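Local coordinates for protein dihydrofolate reductase (Coxiella burnetii, PDB 3TQB) that probably catalyses the NADPH-dependent reduction of 7,8-dihydrofolate to 5,6,7,8-tetrahydrofolate, a key step of folate metabolism, at residues L37-V42 and E92-G97; I2-A7 and A109-L114; H57-V62 and D75-L80. All coordinates share one frame; numbering follows the deposited sequence.

Contact 1 of 3, residues L37-V42 and E92-G97; sequences LGKPIV and EVIIIG. With FOL (folic acid), chain C.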
loop_
_atom_site.group_PDB
_atom_site.type_symbol
_atom_site.label_atom_id
_atom_site.label_comp_id
_atom_site.label_asym_id
_atom_site.label_seq_id
_atom_site.Cartn_x
_atom_site.Cartn_y
_atom_site.Cartn_z
ATOM N N LEU A 37 -6.699 4.749 9.023
ATOM C CA LEU A 37 -8.025 4.878 9.647
ATOM C C LEU A 37 -8.837 6.052 9.091
ATOM O O LEU A 37 -8.350 7.183 9.031
ATOM C CB LEU A 37 -7.913 5.011 11.176
ATOM C CG LEU A 37 -8.097 3.731 11.997
ATOM C CD1 LEU A 37 -7.696 3.966 13.447
ATOM C CD2 LEU A 37 -9.533 3.237 11.914
ATOM N N GLY A 38 -10.078 5.768 8.698
ATOM C CA GLY A 38 -10.993 6.786 8.185
ATOM C C GLY A 38 -10.668 7.269 6.782
ATOM O O GLY A 38 -11.029 8.388 6.412
ATOM N N LYS A 39 -9.994 6.430 5.999
ATOM C CA LYS A 39 -9.603 6.786 4.636
ATOM C C LYS A 39 -9.866 5.628 3.671
ATOM O O LYS A 39 -9.976 4.477 4.100
ATOM C CB LYS A 39 -8.119 7.159 4.586
ATOM C CG LYS A 39 -7.739 8.362 5.432
ATOM C CD LYS A 39 -6.248 8.649 5.343
ATOM C CE LYS A 39 -5.868 9.878 6.152
ATOM N NZ LYS A 39 -4.412 10.196 6.052
ATOM N N PRO A 40 -9.973 5.929 2.363
ATOM C CA PRO A 40 -10.068 4.867 1.363
ATOM C C PRO A 40 -8.736 4.149 1.183
ATOM O O PRO A 40 -7.698 4.808 1.084
ATOM C CB PRO A 40 -10.438 5.614 0.071
ATOM C CG PRO A 40 -10.761 7.005 0.470
ATOM C CD PRO A 40 -10.044 7.263 1.746
ATOM N N ILE A 41 -8.773 2.817 1.146
ATOM C CA ILE A 41 -7.577 2.009 0.887
ATOM C C ILE A 41 -7.779 1.132 -0.349
ATOM O O ILE A 41 -8.682 0.289 -0.390
ATOM C CB ILE A 41 -7.161 1.140 2.109
ATOM C CG1 ILE A 41 -8.358 0.397 2.707
ATOM C CG2 ILE A 41 -6.519 2.010 3.179
ATOM C CD1 ILE A 41 -7.966 -0.678 3.698
ATOM N N VAL A 42 -6.945 1.355 -1.363
ATOM C CA VAL A 42 -6.994 0.579 -2.594
ATOM C C VAL A 42 -5.927 -0.511 -2.545
ATOM O O VAL A 42 -4.766 -0.237 -2.221
ATOM C CB VAL A 42 -6.769 1.471 -3.826
ATOM C CG1 VAL A 42 -6.828 0.646 -5.107
ATOM C CG2 VAL A 42 -7.798 2.586 -3.862
ATOM N N GLU A 92 -7.947 12.438 0.064
ATOM C CA GLU A 92 -6.758 11.587 0.057
ATOM C C GLU A 92 -7.140 10.126 -0.151
ATOM O O GLU A 92 -8.119 9.651 0.422
ATOM C CB GLU A 92 -5.983 11.748 1.369
ATOM C CG GLU A 92 -4.773 10.819 1.507
ATOM C CD GLU A 92 -3.842 11.214 2.642
ATOM O OE1 GLU A 92 -4.296 11.908 3.577
ATOM O OE2 GLU A 92 -2.656 10.824 2.600
ATOM N N VAL A 93 -6.361 9.428 -0.976
ATOM C CA VAL A 93 -6.541 7.996 -1.226
ATOM C C VAL A 93 -5.235 7.268 -0.938
ATOM O O VAL A 93 -4.166 7.727 -1.341
ATOM C CB VAL A 93 -6.952 7.726 -2.682
ATOM C CG1 VAL A 93 -7.106 6.229 -2.925
ATOM C CG2 VAL A 93 -8.245 8.459 -3.010
ATOM N N ILE A 94 -5.325 6.133 -0.246
ATOM C CA ILE A 94 -4.142 5.380 0.169
ATOM C C ILE A 94 -4.017 4.070 -0.612
ATOM O O ILE A 94 -4.907 3.225 -0.560
ATOM C CB ILE A 94 -4.176 5.071 1.684
ATOM C CG1 ILE A 94 -4.357 6.360 2.489
ATOM C CG2 ILE A 94 -2.891 4.375 2.115
ATOM C CD1 ILE A 94 -4.280 6.164 3.984
ATOM N N ILE A 95 -2.907 3.916 -1.333
ATOM C CA ILE A 95 -2.599 2.680 -2.050
ATOM C C ILE A 95 -1.686 1.821 -1.178
ATOM O O ILE A 95 -0.660 2.298 -0.688
ATOM C CB ILE A 95 -1.882 2.954 -3.385
ATOM C CG1 ILE A 95 -2.600 4.042 -4.200
ATOM C CG2 ILE A 95 -1.759 1.679 -4.191
ATOM C CD1 ILE A 95 -4.064 3.771 -4.457
ATOM N N ILE A 96 -2.051 0.556 -0.992
ATOM C CA ILE A 96 -1.327 -0.321 -0.073
ATOM C C ILE A 96 -0.726 -1.560 -0.745
ATOM O O ILE A 96 -0.301 -2.473 -0.054
ATOM C CB ILE A 96 -2.233 -0.754 1.114
ATOM C CG1 ILE A 96 -3.310 -1.753 0.669
ATOM C CG2 ILE A 96 -2.893 0.459 1.748
ATOM C CD1 ILE A 96 -4.181 -2.244 1.804
ATOM N N GLY A 97 -0.679 -1.589 -2.077
ATOM C CA GLY A 97 -0.093 -2.717 -2.808
ATOM C C GLY A 97 -1.130 -3.606 -3.471
ATOM O O GLY A 97 -2.315 -3.302 -3.424
HETATM N N1 FOL C . 2.101 -1.244 5.148
HETATM C C2 FOL C . 2.956 -1.418 6.222
HETATM N NA2 FOL C . 3.651 -0.387 6.691
HETATM N N3 FOL C . 3.093 -2.663 6.807
HETATM C C4 FOL C . 2.377 -3.744 6.333
HETATM O O4 FOL C . 2.510 -4.844 6.870
HETATM C C4A FOL C . 1.512 -3.576 5.252
HETATM N N5 FOL C . 0.787 -4.646 4.757
HETATM C C6 FOL C . -0.068 -4.466 3.686
HETATM C C7 FOL C . -0.205 -3.213 3.104
HETATM N N8 FOL C . 0.522 -2.143 3.591
HETATM C C8A FOL C . 1.377 -2.317 4.663
HETATM C C9 FOL C . -0.875 -5.618 3.135
HETATM N N10 FOL C . -1.117 -6.632 4.145
HETATM C C11 FOL C . -2.743 -5.973 7.885
HETATM C C12 FOL C . -1.891 -7.049 7.654
HETATM C C13 FOL C . -1.354 -7.252 6.387
HETATM C C14 FOL C . -1.659 -6.384 5.342
HETATM C C15 FOL C . -2.517 -5.305 5.573
HETATM C C16 FOL C . -3.055 -5.101 6.845
HETATM C C FOL C . -3.310 -5.782 9.259
HETATM O O FOL C . -3.517 -6.922 10.062
HETATM N N FOL C . -3.598 -4.552 9.684
HETATM C CA FOL C . -4.513 -4.313 10.786
HETATM C CB FOL C . -3.747 -4.291 12.107
HETATM C CG FOL C . -4.621 -4.790 13.255
HETATM C CD FOL C . -3.915 -4.639 14.584
HETATM O OE1 FOL C . -3.962 -5.568 15.419
HETATM O OE2 FOL C . -3.287 -3.593 14.876
HETATM C CT FOL C . -5.257 -3.024 10.603
HETATM O O1 FOL C . -4.949 -2.235 9.686
HETATM O O2 FOL C . -6.200 -2.716 11.361
#
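Strands 40-43 and 92-95 lie side by side and parallel in the central sheet of the dihydrofolate reductase fold, with Ile41 paired to Ile94 and Val42 to Ile95. Three backbone bonds zip them together: Ile94 N to Pro40 O (3.0 Å), Val42 N to Ile94 O (2.9 Å) and Ile96 N to Val42 O (3.1 Å). Ile94 thus uses both its N-H and its carbonyl on the other strand, and Ile41 CA adds a CH...O contact to that same carbonyl. Ahead of the paired stretch, the extended chain of Lys39 runs over the Ile94 side chain, CD lying 3.4 Å from Ile94 CD1, and ends in a salt bridge in which NZ stands 3.0 Å from Glu92 OE1. The ammonium sits 63° out of the carboxylate plane, above it rather than at its edge; Thr4 OG1 holds the other oxygen, OE2. Val42 and Ile95 point the same way: a chi2 of -55° folds Ile95 CD1 back to 3.6 Å from Val42 CB, while Val42 CG2 meets Val93 CG1. Farther along the segment, Ile96 O comes 3.2 Å from C7 of the folate pteridine, and Gly97 touches NADPH. Helix 26-36 packs on the face bearing Ile41 and Ile94 through Thr36, and Phe32 reaches Ile96; strands 59-63 and 2-10 flank the pair.

Contact 2 of 3, residues I2-A7 and A109-L114; sequences IITLIA and ADKMIL. With FOL (folic acid), chain C.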
loop_
_atom_site.group_PDB
_atom_site.type_symbol
_atom_site.label_atom_id
_atom_site.label_comp_id
_atom_site.label_asym_id
_atom_site.label_seq_id
_atom_site.Cartn_x
_atom_site.Cartn_y
_atom_site.Cartn_z
ATOM N N ILE A 2 -4.977 13.626 -3.019
ATOM C CA ILE A 2 -3.604 13.272 -2.662
ATOM C C ILE A 2 -3.452 11.755 -2.696
ATOM O O ILE A 2 -4.036 11.056 -1.872
ATOM C CB ILE A 2 -3.233 13.775 -1.248
ATOM C CG1 ILE A 2 -3.355 15.300 -1.158
ATOM C CG2 ILE A 2 -1.823 13.337 -0.877
ATOM C CD1 ILE A 2 -2.366 16.060 -2.028
ATOM N N ILE A 3 -2.675 11.251 -3.651
ATOM C CA ILE A 3 -2.431 9.814 -3.769
ATOM C C ILE A 3 -1.234 9.430 -2.910
ATOM O O ILE A 3 -0.149 9.996 -3.058
ATOM C CB ILE A 3 -2.165 9.401 -5.223
ATOM C CG1 ILE A 3 -3.392 9.696 -6.089
ATOM C CG2 ILE A 3 -1.811 7.922 -5.298
ATOM C CD1 ILE A 3 -3.178 9.431 -7.557
ATOM N N THR A 4 -1.435 8.466 -2.014
ATOM C CA THR A 4 -0.407 8.083 -1.051
ATOM C C THR A 4 -0.133 6.587 -1.112
ATOM O O THR A 4 -1.063 5.783 -1.109
ATOM C CB THR A 4 -0.826 8.463 0.382
ATOM O OG1 THR A 4 -1.100 9.869 0.445
ATOM C CG2 THR A 4 0.276 8.118 1.378
ATOM N N LEU A 5 1.146 6.222 -1.176
ATOM C CA LEU A 5 1.554 4.823 -1.095
ATOM C C LEU A 5 2.048 4.526 0.318
ATOM O O LEU A 5 2.754 5.336 0.920
ATOM C CB LEU A 5 2.656 4.505 -2.114
ATOM C CG LEU A 5 2.407 4.869 -3.584
ATOM C CD1 LEU A 5 3.518 4.311 -4.451
ATOM C CD2 LEU A 5 1.063 4.355 -4.075
ATOM N N ILE A 6 1.661 3.367 0.844
ATOM C CA ILE A 6 2.109 2.914 2.156
ATOM C C ILE A 6 2.567 1.461 2.046
ATOM O O ILE A 6 1.859 0.621 1.478
ATOM C CB ILE A 6 0.993 3.067 3.222
ATOM C CG1 ILE A 6 1.504 2.676 4.611
ATOM C CG2 ILE A 6 -0.243 2.241 2.848
ATOM C CD1 ILE A 6 0.506 2.926 5.718
ATOM N N ALA A 7 3.753 1.170 2.573
ATOM C CA ALA A 7 4.318 -0.173 2.474
ATOM C C ALA A 7 5.460 -0.393 3.457
ATOM O O ALA A 7 6.251 0.513 3.718
ATOM C CB ALA A 7 4.796 -0.434 1.051
ATOM N N ALA A 109 1.694 8.954 -7.625
ATOM C CA ALA A 109 1.726 9.140 -6.176
ATOM C C ALA A 109 2.292 10.496 -5.782
ATOM O O ALA A 109 3.310 10.933 -6.318
ATOM C CB ALA A 109 2.539 8.036 -5.523
ATOM N N ASP A 110 1.627 11.147 -4.829
ATOM C CA ASP A 110 2.088 12.417 -4.267
ATOM C C ASP A 110 2.963 12.199 -3.038
ATOM O O ASP A 110 3.999 12.849 -2.886
ATOM C CB ASP A 110 0.893 13.292 -3.880
ATOM C CG ASP A 110 0.260 13.970 -5.071
ATOM O OD1 ASP A 110 0.833 14.975 -5.546
ATOM O OD2 ASP A 110 -0.809 13.508 -5.520
ATOM N N LYS A 111 2.530 11.292 -2.166
ATOM C CA LYS A 111 3.201 11.022 -0.896
ATOM C C LYS A 111 3.559 9.541 -0.774
ATOM O O LYS A 111 2.973 8.693 -1.447
ATOM C CB LYS A 111 2.291 11.437 0.268
ATOM C CG LYS A 111 2.983 11.497 1.624
ATOM C CD LYS A 111 2.070 12.047 2.714
ATOM C CE LYS A 111 2.813 12.155 4.042
ATOM N NZ LYS A 111 1.996 12.796 5.110
ATOM N N MET A 112 4.536 9.245 0.079
ATOM C CA MET A 112 4.895 7.871 0.422
ATOM C C MET A 112 5.139 7.764 1.927
ATOM O O MET A 112 5.896 8.553 2.494
ATOM C CB MET A 112 6.151 7.434 -0.336
ATOM C CG MET A 112 5.918 7.066 -1.793
ATOM S SD MET A 112 7.316 6.178 -2.519
ATOM C CE MET A 112 8.605 7.418 -2.409
ATOM N N ILE A 113 4.481 6.799 2.566
ATOM C CA ILE A 113 4.713 6.488 3.976
ATOM C C ILE A 113 5.261 5.065 4.051
ATOM O O ILE A 113 4.498 4.097 4.067
ATOM C CB ILE A 113 3.417 6.600 4.809
ATOM C CG1 ILE A 113 2.801 7.993 4.655
ATOM C CG2 ILE A 113 3.701 6.311 6.278
ATOM C CD1 ILE A 113 1.557 8.210 5.492
ATOM N N LEU A 114 6.587 4.943 4.090
ATOM C CA LEU A 114 7.241 3.641 3.964
ATOM C C LEU A 114 8.038 3.259 5.206
ATOM O O LEU A 114 8.696 4.101 5.820
ATOM C CB LEU A 114 8.159 3.629 2.739
ATOM C CG LEU A 114 7.499 3.987 1.402
ATOM C CD1 LEU A 114 8.537 3.993 0.292
ATOM C CD2 LEU A 114 6.356 3.033 1.066
HETATM N N1 FOL C . 2.101 -1.244 5.148
HETATM C C2 FOL C . 2.956 -1.418 6.222
HETATM N NA2 FOL C . 3.651 -0.387 6.691
HETATM N N3 FOL C . 3.093 -2.663 6.807
HETATM C C4 FOL C . 2.377 -3.744 6.333
HETATM O O4 FOL C . 2.510 -4.844 6.870
HETATM C C4A FOL C . 1.512 -3.576 5.252
HETATM N N5 FOL C . 0.787 -4.646 4.757
HETATM C C6 FOL C . -0.068 -4.466 3.686
HETATM C C7 FOL C . -0.205 -3.213 3.104
HETATM N N8 FOL C . 0.522 -2.143 3.591
HETATM C C8A FOL C . 1.377 -2.317 4.663
HETATM C C9 FOL C . -0.875 -5.618 3.135
HETATM N N10 FOL C . -1.117 -6.632 4.145
HETATM C C11 FOL C . -2.743 -5.973 7.885
HETATM C C12 FOL C . -1.891 -7.049 7.654
HETATM C C13 FOL C . -1.354 -7.252 6.387
HETATM C C14 FOL C . -1.659 -6.384 5.342
HETATM C C15 FOL C . -2.517 -5.305 5.573
HETATM C C16 FOL C . -3.055 -5.101 6.845
HETATM C C FOL C . -3.310 -5.782 9.259
HETATM O O FOL C . -3.517 -6.922 10.062
HETATM N N FOL C . -3.598 -4.552 9.684
HETATM C CA FOL C . -4.513 -4.313 10.786
HETATM C CB FOL C . -3.747 -4.291 12.107
HETATM C CG FOL C . -4.621 -4.790 13.255
HETATM C CD FOL C . -3.915 -4.639 14.584
HETATM O OE1 FOL C . -3.962 -5.568 15.419
HETATM O OE2 FOL C . -3.287 -3.593 14.876
HETATM C CT FOL C . -5.257 -3.024 10.603
HETATM O O1 FOL C . -4.949 -2.235 9.686
HETATM O O2 FOL C . -6.200 -2.716 11.361
#
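Ile3 O is gripped by two consecutive amides, Asp110 N at 2.8 Å and Lys111 N at 3.1 Å. The Lys111 donor lies in the carbonyl plane, whereas that of Asp110 is tilted 19° from it. The doubling resembles a classic beta bulge: Asp110, with helical backbone angles, is the extra residue where Ala109 lies beside Ile3 and Lys111 beside Thr4. Its carboxylate turns back toward the first strand, OD2 making a weak bond to Ile3 N. Regular parallel pairing then takes over, with Leu5 N on Lys111 O and Ile113 N on Leu5 O (2.8 Å); the last bond, Ala7 N to Ile113 O, is weak. Thr4 and Lys111 lie alongside each other, Thr4 CG2 4.0 Å from Lys111 CB. On the other face, Leu5 CG rests 3.7 Å from Ala109 CB. Farther along, CD2 of Leu114 reaches back to Ala7 CB (3.8 Å). Ile6 and Ile113 face helix 26-36, and Ala7 CA approaches folate N1 at 3.6 Å while Ala7 also touches NADPH. The pair belongs to the parallel part of the central sheet of the dihydrofolate reductase fold, where the strand carrying Ala7 runs into the folate and NADPH site.

Contact 3 of 3, residues H57-V62 and D75-L80; sequences HRRNIV and DIFYSL. With FOL (folic acid), chain C.
The salt bridge from Arg59 to Asp75, which sits on the outermost strand 74-77 of the dihydrofolate reductase sheet, has its flat groups almost perpendicular: NE meets OD2 at 2.7 Å with guanidinium and carboxylate planes 77° apart, so the two do not lie flat as a paired fork. OD2 receives NE nearly along its C-O axis, but comes to the guanidinium edge at a tilt from its plane, and the bond is bent at the hydrogen (134°). The Arg59 chain, extended from CG to NE, carries the group across to the first residue of the partner segment. Strand 59-63 pairs in parallel with 74-77: Asp75 N bonds to Asn60 O (2.9 Å), Val62 N to Asp75 O (2.8 Å) and Phe77 N to Val62 O (3.2 Å). The neighbouring Arg58 serves the substrate site instead: its guanidinium, bent round at chi3 (-70°), offers NH1 and NH2 to the alpha-carboxylate of folic acid, to O1 at 2.7 Å and O2 at 2.8 Å. Pro56 O holds its NE and Thr36 OG1 takes a further bond from NH1, which should steady the group. At the other end of the contact, Tyr78 and Ser79 touch NADPH, and Ser79 OG caps helix 80-86 at Asp82 N. On the face that bears Ile61 and Asp75, Ile61 CG2 packs 3.7 Å from CD2 of the Phe77 ring.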
loop_
_atom_site.group_PDB
_atom_site.type_symbol
_atom_site.label_atom_id
_atom_site.label_comp_id
_atom_site.label_asym_id
_atom_site.label_seq_id
_atom_site.Cartn_x
_atom_site.Cartn_y
_atom_site.Cartn_z
ATOM N N HIS A 57 -13.386 -0.315 9.854
ATOM C CA HIS A 57 -13.415 1.151 9.947
ATOM C C HIS A 57 -12.783 1.853 8.737
ATOM O O HIS A 57 -12.390 3.019 8.829
ATOM C CB HIS A 57 -12.739 1.625 11.243
ATOM C CG HIS A 57 -13.080 0.798 12.444
ATOM N ND1 HIS A 57 -14.370 0.654 12.908
ATOM C CD2 HIS A 57 -12.298 0.069 13.275
ATOM C CE1 HIS A 57 -14.369 -0.129 13.972
ATOM N NE2 HIS A 57 -13.124 -0.498 14.216
ATOM N N ARG A 58 -12.712 1.146 7.609
ATOM C CA ARG A 58 -12.085 1.658 6.391
ATOM C C ARG A 58 -12.818 1.163 5.148
ATOM O O ARG A 58 -13.273 0.019 5.102
ATOM C CB ARG A 58 -10.625 1.210 6.322
ATOM C CG ARG A 58 -9.662 2.121 7.058
ATOM C CD ARG A 58 -8.425 1.375 7.521
ATOM N NE ARG A 58 -8.730 0.442 8.604
ATOM C CZ ARG A 58 -7.820 -0.253 9.283
ATOM N NH1 ARG A 58 -6.525 -0.134 9.003
ATOM N NH2 ARG A 58 -8.212 -1.074 10.252
ATOM N N ARG A 59 -12.921 2.031 4.145
ATOM C CA ARG A 59 -13.486 1.657 2.855
ATOM C C ARG A 59 -12.452 0.842 2.089
ATOM O O ARG A 59 -11.510 1.394 1.516
ATOM C CB ARG A 59 -13.902 2.899 2.056
ATOM C CG ARG A 59 -14.566 2.580 0.720
ATOM C CD ARG A 59 -15.072 3.825 0.008
ATOM N NE ARG A 59 -15.516 3.517 -1.350
ATOM C CZ ARG A 59 -16.045 4.396 -2.201
ATOM N NH1 ARG A 59 -16.209 5.669 -1.850
ATOM N NH2 ARG A 59 -16.413 4.000 -3.413
ATOM N N ASN A 60 -12.624 -0.477 2.105
ATOM C CA ASN A 60 -11.726 -1.383 1.401
ATOM C C ASN A 60 -12.047 -1.404 -0.084
ATOM O O ASN A 60 -13.151 -1.782 -0.472
ATOM C CB ASN A 60 -11.841 -2.796 1.975
ATOM C CG ASN A 60 -11.314 -2.894 3.392
ATOM O OD1 ASN A 60 -10.110 -3.010 3.608
ATOM N ND2 ASN A 60 -12.216 -2.859 4.367
ATOM N N ILE A 61 -11.090 -0.984 -0.913
ATOM C CA ILE A 61 -11.262 -1.014 -2.364
ATOM C C ILE A 61 -10.319 -2.038 -2.986
ATOM O O ILE A 61 -9.105 -1.971 -2.787
ATOM C CB ILE A 61 -11.011 0.360 -2.999
ATOM C CG1 ILE A 61 -11.953 1.402 -2.394
ATOM C CG2 ILE A 61 -11.199 0.282 -4.510
ATOM C CD1 ILE A 61 -11.916 2.737 -3.092
ATOM N N VAL A 62 -10.882 -2.976 -3.744
ATOM C CA VAL A 62 -10.112 -4.069 -4.329
ATOM C C VAL A 62 -10.106 -3.989 -5.857
ATOM O O VAL A 62 -11.159 -3.893 -6.488
ATOM C CB VAL A 62 -10.674 -5.436 -3.891
ATOM C CG1 VAL A 62 -9.917 -6.571 -4.570
ATOM C CG2 VAL A 62 -10.600 -5.574 -2.376
ATOM N N ASP A 75 -15.399 -2.668 -2.018
ATOM C CA ASP A 75 -15.840 -2.160 -3.316
ATOM C C ASP A 75 -14.859 -2.643 -4.371
ATOM O O ASP A 75 -13.645 -2.526 -4.193
ATOM C CB ASP A 75 -15.881 -0.630 -3.330
ATOM C CG ASP A 75 -16.824 -0.053 -2.290
ATOM O OD1 ASP A 75 -17.749 -0.767 -1.845
ATOM O OD2 ASP A 75 -16.637 1.126 -1.923
ATOM N N ILE A 76 -15.384 -3.183 -5.467
ATOM C CA ILE A 76 -14.549 -3.769 -6.511
ATOM C C ILE A 76 -14.582 -2.935 -7.786
ATOM O O ILE A 76 -15.655 -2.658 -8.325
ATOM C CB ILE A 76 -14.990 -5.205 -6.828
ATOM C CG1 ILE A 76 -14.693 -6.122 -5.636
ATOM C CG2 ILE A 76 -14.285 -5.721 -8.079
ATOM C CD1 ILE A 76 -15.447 -7.431 -5.673
ATOM N N PHE A 77 -13.397 -2.536 -8.248
ATOM C CA PHE A 77 -13.239 -1.855 -9.531
ATOM C C PHE A 77 -12.284 -2.641 -10.424
ATOM O O PHE A 77 -11.495 -3.452 -9.938
ATOM C CB PHE A 77 -12.717 -0.438 -9.324
ATOM C CG PHE A 77 -13.684 0.465 -8.616
ATOM C CD1 PHE A 77 -14.556 1.271 -9.336
ATOM C CD2 PHE A 77 -13.718 0.514 -7.228
ATOM C CE1 PHE A 77 -15.444 2.113 -8.685
ATOM C CE2 PHE A 77 -14.605 1.352 -6.570
ATOM C CZ PHE A 77 -15.467 2.153 -7.300
ATOM N N TYR A 78 -12.360 -2.391 -11.727
ATOM C CA TYR A 78 -11.659 -3.212 -12.717
ATOM C C TYR A 78 -10.361 -2.592 -13.239
ATOM O O TYR A 78 -9.707 -3.164 -14.112
ATOM C CB TYR A 78 -12.603 -3.555 -13.873
ATOM C CG TYR A 78 -13.882 -4.210 -13.397
ATOM C CD1 TYR A 78 -13.844 -5.373 -12.631
ATOM C CD2 TYR A 78 -15.127 -3.664 -13.698
ATOM C CE1 TYR A 78 -15.010 -5.978 -12.183
ATOM C CE2 TYR A 78 -16.301 -4.263 -13.255
ATOM C CZ TYR A 78 -16.233 -5.419 -12.497
ATOM O OH TYR A 78 -17.384 -6.020 -12.052
ATOM N N SER A 79 -9.995 -1.431 -12.701
ATOM C CA SER A 79 -8.705 -0.805 -12.984
ATOM C C SER A 79 -8.411 0.239 -11.915
ATOM O O SER A 79 -9.327 0.688 -11.217
ATOM C CB SER A 79 -8.702 -0.152 -14.370
ATOM O OG SER A 79 -9.738 0.810 -14.490
ATOM N N LEU A 80 -7.139 0.617 -11.786
ATOM C CA LEU A 80 -6.740 1.661 -10.846
ATOM C C LEU A 80 -7.338 3.010 -11.245
ATOM O O LEU A 80 -7.686 3.809 -10.378
ATOM C CB LEU A 80 -5.208 1.768 -10.762
ATOM C CG LEU A 80 -4.634 2.692 -9.682
ATOM C CD1 LEU A 80 -5.019 2.202 -8.294
ATOM C CD2 LEU A 80 -3.120 2.809 -9.805
HETATM N N1 FOL C . 2.101 -1.244 5.148
HETATM C C2 FOL C . 2.956 -1.418 6.222
HETATM N NA2 FOL C . 3.651 -0.387 6.691
HETATM N N3 FOL C . 3.093 -2.663 6.807
HETATM C C4 FOL C . 2.377 -3.744 6.333
HETATM O O4 FOL C . 2.510 -4.844 6.870
HETATM C C4A FOL C . 1.512 -3.576 5.252
HETATM N N5 FOL C . 0.787 -4.646 4.757
HETATM C C6 FOL C . -0.068 -4.466 3.686
HETATM C C7 FOL C . -0.205 -3.213 3.104
HETATM N N8 FOL C . 0.522 -2.143 3.591
HETATM C C8A FOL C . 1.377 -2.317 4.663
HETATM C C9 FOL C . -0.875 -5.618 3.135
HETATM N N10 FOL C . -1.117 -6.632 4.145
HETATM C C11 FOL C . -2.743 -5.973 7.885
HETATM C C12 FOL C . -1.891 -7.049 7.654
HETATM C C13 FOL C . -1.354 -7.252 6.387
HETATM C C14 FOL C . -1.659 -6.384 5.342
HETATM C C15 FOL C . -2.517 -5.305 5.573
HETATM C C16 FOL C . -3.055 -5.101 6.845
HETATM C C FOL C . -3.310 -5.782 9.259
HETATM O O FOL C . -3.517 -6.922 10.062
HETATM N N FOL C . -3.598 -4.552 9.684
HETATM C CA FOL C . -4.513 -4.313 10.786
HETATM C CB FOL C . -3.747 -4.291 12.107
HETATM C CG FOL C . -4.621 -4.790 13.255
HETATM C CD FOL C . -3.915 -4.639 14.584
HETATM O OE1 FOL C . -3.962 -5.568 15.419
HETATM O OE2 FOL C . -3.287 -3.593 14.876
HETATM C CT FOL C . -5.257 -3.024 10.603
HETATM O O1 FOL C . -4.949 -2.235 9.686
HETATM O O2 FOL C . -6.200 -2.716 11.361
#

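How the contacts relate
The three contacts are parallel strand pairs of one sheet, in the order 74-77, 59-63, 40-43, 92-95, 2-10, 111-117, and along the chain contact 3 nests within contact 1, which nests within contact 2. Contact 1 is the middle piece, its centre about 9 Å from each of the others. It joins contact 2 through Ile95 N to Thr4 O (2.6 Å) and contact 3 through Ile61 N to Ile41 O (2.8 Å), both probable hydrogen bonds. Contacts 2 and 3, with centres about 17 Å apart, do not touch, yet all three reach folic acid: contacts 1 and 2 at its pteridine, contact 3 at its carboxylate. NADPH also touches all three.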